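Local coordinates for protein nidogen (Mus musculus, PDB 1NPE) that forms the six-bladed YWTD beta-propeller of a basement-membrane glycoprotein, a domain that probably serves to bind laminin, at residues A[1-9]-A[251-261]. Sequence-based numbering, arbitrary orientation.
Sequences GTHLLFAQT and TRLYGITIALS
Gln8 lies alongside Leu253, both side chains pointing the same way, with Gln8 CG 3.4 Å from Leu253 CD2. The glutamine leaves its backbone with CG beside N (chi1 -90°) and then runs out extended, crossing Thr251 at about a right angle. Its NE2 is 3.1 Å from Thr251 OG1, but the angle is too poor for a hydrogen bond; that amide instead donates to Lys249 O. The same Leu253 CD2 meets the Phe6 ring obliquely, 3.5 Å from CE2, so this one methyl touches amide and ring in directions roughly at right angles. With an alanine here, Lys249 O would probably lose this donor and Leu253 CD2 one of its packing partners.

Farther along, Leu4 CD2 rests 3.5 Å from Ile258 CG1, on the face that also carries Phe6 and Ile256. On the opposite face, Leu5 stands beside Thr257 and sets CD1 3.8 Å from Ala259 CB. The backbones position these groups: His3 with Ala259 and Leu5 with Thr257 are antiparallel hydrogen-bonded pairs. Beyond them Ala7 N bonds Gly255 O, and Tyr254 N reaches Ala7 O at 2.7 Å from well above the carbonyl plane (37°). Where the strands part, a water takes hydrogen bonds from Thr9 N and Thr251 OG1 and gives one to Arg252 O, while Thr9 OG1 bonds an acidic side chain of the chain of another protein.

Further out, strand 11-17 flanks 2-8, Ile258 packs on Thr215 and Tyr217, and Ala259 packs on Phe43. Strand 256-259 thus completes a blade whose other three strands come from the N-terminus, the Velcro closure of a beta-propeller. Main-chain bonds and apolar packing lock the ring shut, while polar groups, water and the partner protein meet at Thr9, Thr251 and Arg252.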
ATOM      1  N   GLY A   1      24.698   5.102  16.109  1.00 40.05           N
ATOM      2  CA  GLY A   1      23.531   5.662  16.860  1.00 40.36           C
ATOM      3  C   GLY A   1      22.251   5.653  16.043  1.00 39.51           C
ATOM      4  O   GLY A   1      21.173   5.395  16.576  1.00 38.99           O
ATOM      5  N   THR A   2      22.373   5.956  14.751  1.00 39.05           N
ATOM      6  CA  THR A   2      21.234   5.982  13.841  1.00 38.12           C
ATOM      7  C   THR A   2      21.187   4.704  13.005  1.00 36.49           C
ATOM      8  O   THR A   2      22.206   4.247  12.487  1.00 36.72           O
ATOM      9  CB  THR A   2      21.290   7.194  12.900  1.00 39.59           C
ATOM     10  OG1 THR A   2      22.465   7.105  12.085  1.00 43.02           O
ATOM     11  CG2 THR A   2      21.334   8.492  13.697  1.00 41.10           C
ATOM     12  N   HIS A   3      19.994   4.138  12.864  1.00 33.85           N
ATOM     13  CA  HIS A   3      19.836   2.906  12.107  1.00 31.63           C
ATOM     14  C   HIS A   3      18.791   3.034  11.017  1.00 30.51           C
ATOM     15  O   HIS A   3      17.936   3.921  11.055  1.00 30.40           O
ATOM     16  CB  HIS A   3      19.444   1.757  13.044  1.00 30.99           C
ATOM     17  CG  HIS A   3      20.392   1.554  14.188  1.00 32.09           C
ATOM     18  ND1 HIS A   3      20.394   2.361  15.306  1.00 33.46           N
ATOM     19  CD2 HIS A   3      21.377   0.645  14.379  1.00 30.54           C
ATOM     20  CE1 HIS A   3      21.341   1.961  16.135  1.00 31.69           C
ATOM     21  NE2 HIS A   3      21.953   0.921  15.595  1.00 33.47           N
ATOM     22  N   LEU A   4      18.901   2.162  10.024  1.00 28.96           N
ATOM     23  CA  LEU A   4      17.954   2.103   8.921  1.00 26.95           C
ATOM     24  C   LEU A   4      17.067   0.906   9.217  1.00 25.89           C
ATOM     25  O   LEU A   4      17.554  -0.139   9.655  1.00 23.68           O
ATOM     26  CB  LEU A   4      18.665   1.861   7.592  1.00 27.48           C
ATOM     27  CG  LEU A   4      18.812   3.013   6.607  1.00 28.30           C
ATOM     28  CD1 LEU A   4      19.431   2.470   5.326  1.00 28.61           C
ATOM     29  CD2 LEU A   4      17.458   3.636   6.312  1.00 28.76           C
ATOM     30  N   LEU A   5      15.773   1.061   8.971  1.00 23.98           N
ATOM     31  CA  LEU A   5      14.815  -0.005   9.214  1.00 22.58           C
ATOM     32  C   LEU A   5      13.925  -0.184   8.000  1.00 22.71           C
ATOM     33  O   LEU A   5      13.421   0.798   7.446  1.00 22.43           O
ATOM     34  CB  LEU A   5      13.945   0.345  10.426  1.00 22.42           C
ATOM     35  CG  LEU A   5      14.619   0.390  11.799  1.00 22.78           C
ATOM     36  CD1 LEU A   5      13.904   1.365  12.709  1.00 24.06           C
ATOM     37  CD2 LEU A   5      14.634  -0.995  12.402  1.00 21.33           C
ATOM     38  N   PHE A   6      13.768  -1.427   7.552  1.00 22.33           N
ATOM     39  CA  PHE A   6      12.891  -1.693   6.420  1.00 21.92           C
ATOM     40  C   PHE A   6      12.031  -2.937   6.610  1.00 22.71           C
ATOM     41  O   PHE A   6      12.364  -3.822   7.393  1.00 22.27           O
ATOM     42  CB  PHE A   6      13.644  -1.701   5.082  1.00 20.61           C
ATOM     43  CG  PHE A   6      14.637  -2.819   4.927  1.00 21.35           C
ATOM     44  CD1 PHE A   6      15.993  -2.600   5.172  1.00 20.94           C
ATOM     45  CD2 PHE A   6      14.230  -4.066   4.465  1.00 19.93           C
ATOM     46  CE1 PHE A   6      16.936  -3.604   4.954  1.00 20.02           C
ATOM     47  CE2 PHE A   6      15.162  -5.080   4.241  1.00 23.62           C
ATOM     48  CZ  PHE A   6      16.523  -4.845   4.486  1.00 20.31           C
ATOM     49  N   ALA A   7      10.908  -2.982   5.903  1.00 23.61           N
ATOM     50  CA  ALA A   7       9.974  -4.087   6.015  1.00 22.96           C
ATOM     51  C   ALA A   7      10.022  -5.128   4.903  1.00 24.36           C
ATOM     52  O   ALA A   7      10.313  -4.822   3.747  1.00 22.95           O
ATOM     53  CB  ALA A   7       8.558  -3.544   6.146  1.00 21.66           C
ATOM     54  N   GLN A   8       9.740  -6.367   5.296  1.00 25.50           N
ATOM     55  CA  GLN A   8       9.664  -7.523   4.408  1.00 26.63           C
ATOM     56  C   GLN A   8       8.536  -8.372   4.970  1.00 25.95           C
ATOM     57  O   GLN A   8       8.050  -8.108   6.076  1.00 26.41           O
ATOM     58  CB  GLN A   8      10.959  -8.337   4.413  1.00 28.09           C
ATOM     59  CG  GLN A   8      11.974  -7.905   3.373  1.00 29.38           C
ATOM     60  CD  GLN A   8      13.253  -8.729   3.411  1.00 29.49           C
ATOM     61  OE1 GLN A   8      13.798  -8.998   4.479  1.00 33.95           O
ATOM     62  NE2 GLN A   8      13.742  -9.119   2.242  1.00 30.50           N
ATOM     63  N   THR A   9       8.088  -9.359   4.200  1.00 25.25           N
ATOM     64  CA  THR A   9       7.020 -10.235   4.653  1.00 23.70           C
ATOM     65  C   THR A   9       7.530 -11.018   5.850  1.00 23.13           C
ATOM     66  O   THR A   9       8.594 -11.633   5.790  1.00 23.52           O
ATOM     67  CB  THR A   9       6.563 -11.202   3.535  1.00 25.16           C
ATOM     68  OG1 THR A   9       5.970 -10.455   2.466  1.00 25.97           O
ATOM     69  CG2 THR A   9       5.549 -12.206   4.054  1.00 22.25           C
ATOM     70  N   THR A 251      13.110 -11.368  -0.766  1.00 29.20           N
ATOM     71  CA  THR A 251      11.655 -11.221  -0.802  1.00 29.16           C
ATOM     72  C   THR A 251      11.298  -9.733  -0.979  1.00 28.65           C
ATOM     73  O   THR A 251      12.163  -8.864  -0.881  1.00 28.38           O
ATOM     74  CB  THR A 251      10.969 -11.800   0.469  1.00 29.95           C
ATOM     75  OG1 THR A 251      11.331 -11.028   1.619  1.00 29.25           O
ATOM     76  CG2 THR A 251      11.386 -13.240   0.696  1.00 27.68           C
ATOM     77  N   ARG A 252      10.033  -9.455  -1.274  1.00 27.93           N
ATOM     78  CA  ARG A 252       9.554  -8.090  -1.500  1.00 26.78           C
ATOM     79  C   ARG A 252       9.815  -7.131  -0.326  1.00 24.71           C
ATOM     80  O   ARG A 252       9.418  -7.396   0.807  1.00 24.90           O
ATOM     81  CB  ARG A 252       8.055  -8.125  -1.799  1.00 28.56           C
ATOM     82  CG  ARG A 252       7.533  -6.961  -2.619  1.00 29.70           C
ATOM     83  CD  ARG A 252       7.918  -7.117  -4.065  1.00 31.46           C
ATOM     84  NE  ARG A 252       6.762  -7.090  -4.953  1.00 34.15           N
ATOM     85  CZ  ARG A 252       6.831  -7.253  -6.271  1.00 33.87           C
ATOM     86  NH1 ARG A 252       8.003  -7.455  -6.861  1.00 34.29           N
ATOM     87  NH2 ARG A 252       5.727  -7.219  -7.003  1.00 32.89           N
ATOM     88  N   LEU A 253      10.517  -6.040  -0.607  1.00 21.91           N
ATOM     89  CA  LEU A 253      10.811  -5.026   0.400  1.00 21.10           C
ATOM     90  C   LEU A 253       9.664  -4.017   0.449  1.00 20.06           C
ATOM     91  O   LEU A 253       9.112  -3.668  -0.587  1.00 18.52           O
ATOM     92  CB  LEU A 253      12.100  -4.280   0.047  1.00 22.34           C
ATOM     93  CG  LEU A 253      13.417  -5.054  -0.026  1.00 22.73           C
ATOM     94  CD1 LEU A 253      14.548  -4.057  -0.143  1.00 24.78           C
ATOM     95  CD2 LEU A 253      13.608  -5.872   1.227  1.00 22.59           C
ATOM     96  N   TYR A 254       9.321  -3.532   1.640  1.00 18.06           N
ATOM     97  CA  TYR A 254       8.248  -2.556   1.761  1.00 18.00           C
ATOM     98  C   TYR A 254       8.679  -1.217   2.374  1.00 17.49           C
ATOM     99  O   TYR A 254       9.577  -0.561   1.850  1.00 18.35           O
ATOM    100  CB  TYR A 254       7.045  -3.171   2.485  1.00 18.39           C
ATOM    101  CG  TYR A 254       6.459  -4.338   1.716  1.00 21.66           C
ATOM    102  CD1 TYR A 254       5.837  -4.138   0.480  1.00 23.40           C
ATOM    103  CD2 TYR A 254       6.583  -5.649   2.185  1.00 22.50           C
ATOM    104  CE1 TYR A 254       5.358  -5.211  -0.271  1.00 26.18           C
ATOM    105  CE2 TYR A 254       6.106  -6.731   1.439  1.00 25.56           C
ATOM    106  CZ  TYR A 254       5.500  -6.504   0.214  1.00 26.58           C
ATOM    107  OH  TYR A 254       5.070  -7.563  -0.552  1.00 30.06           O
ATOM    108  N   GLY A 255       8.024  -0.805   3.457  1.00 16.26           N
ATOM    109  CA  GLY A 255       8.347   0.458   4.097  1.00 15.08           C
ATOM    110  C   GLY A 255       9.778   0.591   4.579  1.00 16.06           C
ATOM    111  O   GLY A 255      10.473  -0.401   4.806  1.00 17.46           O
ATOM    112  N   ILE A 256      10.202   1.832   4.765  1.00 15.77           N
ATOM    113  CA  ILE A 256      11.550   2.129   5.217  1.00 17.10           C
ATOM    114  C   ILE A 256      11.531   3.405   6.053  1.00 19.43           C
ATOM    115  O   ILE A 256      10.827   4.363   5.729  1.00 22.61           O
ATOM    116  CB  ILE A 256      12.516   2.284   4.010  1.00 14.87           C
ATOM    117  CG1 ILE A 256      13.967   2.334   4.475  1.00 12.71           C
ATOM    118  CG2 ILE A 256      12.167   3.514   3.199  1.00 13.46           C
ATOM    119  CD1 ILE A 256      14.963   2.205   3.334  1.00 11.82           C
ATOM    120  N   THR A 257      12.294   3.404   7.138  1.00 20.48           N
ATOM    121  CA  THR A 257      12.364   4.553   8.021  1.00 23.14           C
ATOM    122  C   THR A 257      13.732   4.606   8.696  1.00 24.57           C
ATOM    123  O   THR A 257      14.475   3.621   8.699  1.00 25.99           O
ATOM    124  CB  THR A 257      11.230   4.504   9.078  1.00 21.94           C
ATOM    125  OG1 THR A 257      11.203   5.729   9.816  1.00 24.46           O
ATOM    126  CG2 THR A 257      11.419   3.332  10.036  1.00 21.26           C
ATOM    127  N   ILE A 258      14.081   5.769   9.231  1.00 26.54           N
ATOM    128  CA  ILE A 258      15.362   5.931   9.899  1.00 29.02           C
ATOM    129  C   ILE A 258      15.211   6.152  11.395  1.00 28.79           C
ATOM    130  O   ILE A 258      14.467   7.028  11.833  1.00 30.43           O
ATOM    131  CB  ILE A 258      16.181   7.074   9.266  1.00 31.46           C
ATOM    132  CG1 ILE A 258      16.604   6.665   7.859  1.00 33.35           C
ATOM    133  CG2 ILE A 258      17.418   7.386  10.104  1.00 31.87           C
ATOM    134  CD1 ILE A 258      17.505   7.641   7.180  1.00 36.80           C
ATOM    135  N   ALA A 259      15.906   5.327  12.171  1.00 28.09           N
ATOM    136  CA  ALA A 259      15.876   5.421  13.624  1.00 27.91           C
ATOM    137  C   ALA A 259      16.946   6.396  14.090  1.00 27.87           C
ATOM    138  O   ALA A 259      18.119   6.046  14.170  1.00 28.59           O
ATOM    139  CB  ALA A 259      16.107   4.053  14.246  1.00 26.64           C
ATOM    140  N   LEU A 260      16.539   7.627  14.375  1.00 29.40           N
ATOM    141  CA  LEU A 260      17.465   8.658  14.836  1.00 31.44           C
ATOM    142  C   LEU A 260      17.784   8.488  16.316  1.00 33.19           C
ATOM    143  O   LEU A 260      16.938   8.031  17.089  1.00 33.83           O
ATOM    144  CB  LEU A 260      16.880  10.048  14.583  1.00 29.75           C
ATOM    145  CG  LEU A 260      16.718  10.451  13.116  1.00 30.80           C
ATOM    146  CD1 LEU A 260      15.961  11.759  13.007  1.00 27.47           C
ATOM    147  CD2 LEU A 260      18.085  10.555  12.452  1.00 29.24           C
ATOM    148  N   SER A 261      19.005   8.859  16.701  1.00 35.59           N
ATOM    149  CA  SER A 261      19.456   8.750  18.092  1.00 37.84           C
ATOM    150  C   SER A 261      18.825   9.809  18.985  1.00 38.40           C
ATOM    151  O   SER A 261      18.857   9.698  20.212  1.00 40.65           O
ATOM    152  CB  SER A 261      20.985   8.838  18.173  1.00 38.58           C
ATOM    153  OG  SER A 261      21.474  10.005  17.531  1.00 39.98           O
TER
HETATM  154  O   HOH W   1       8.830  -9.920   1.428  1.00 20.03           O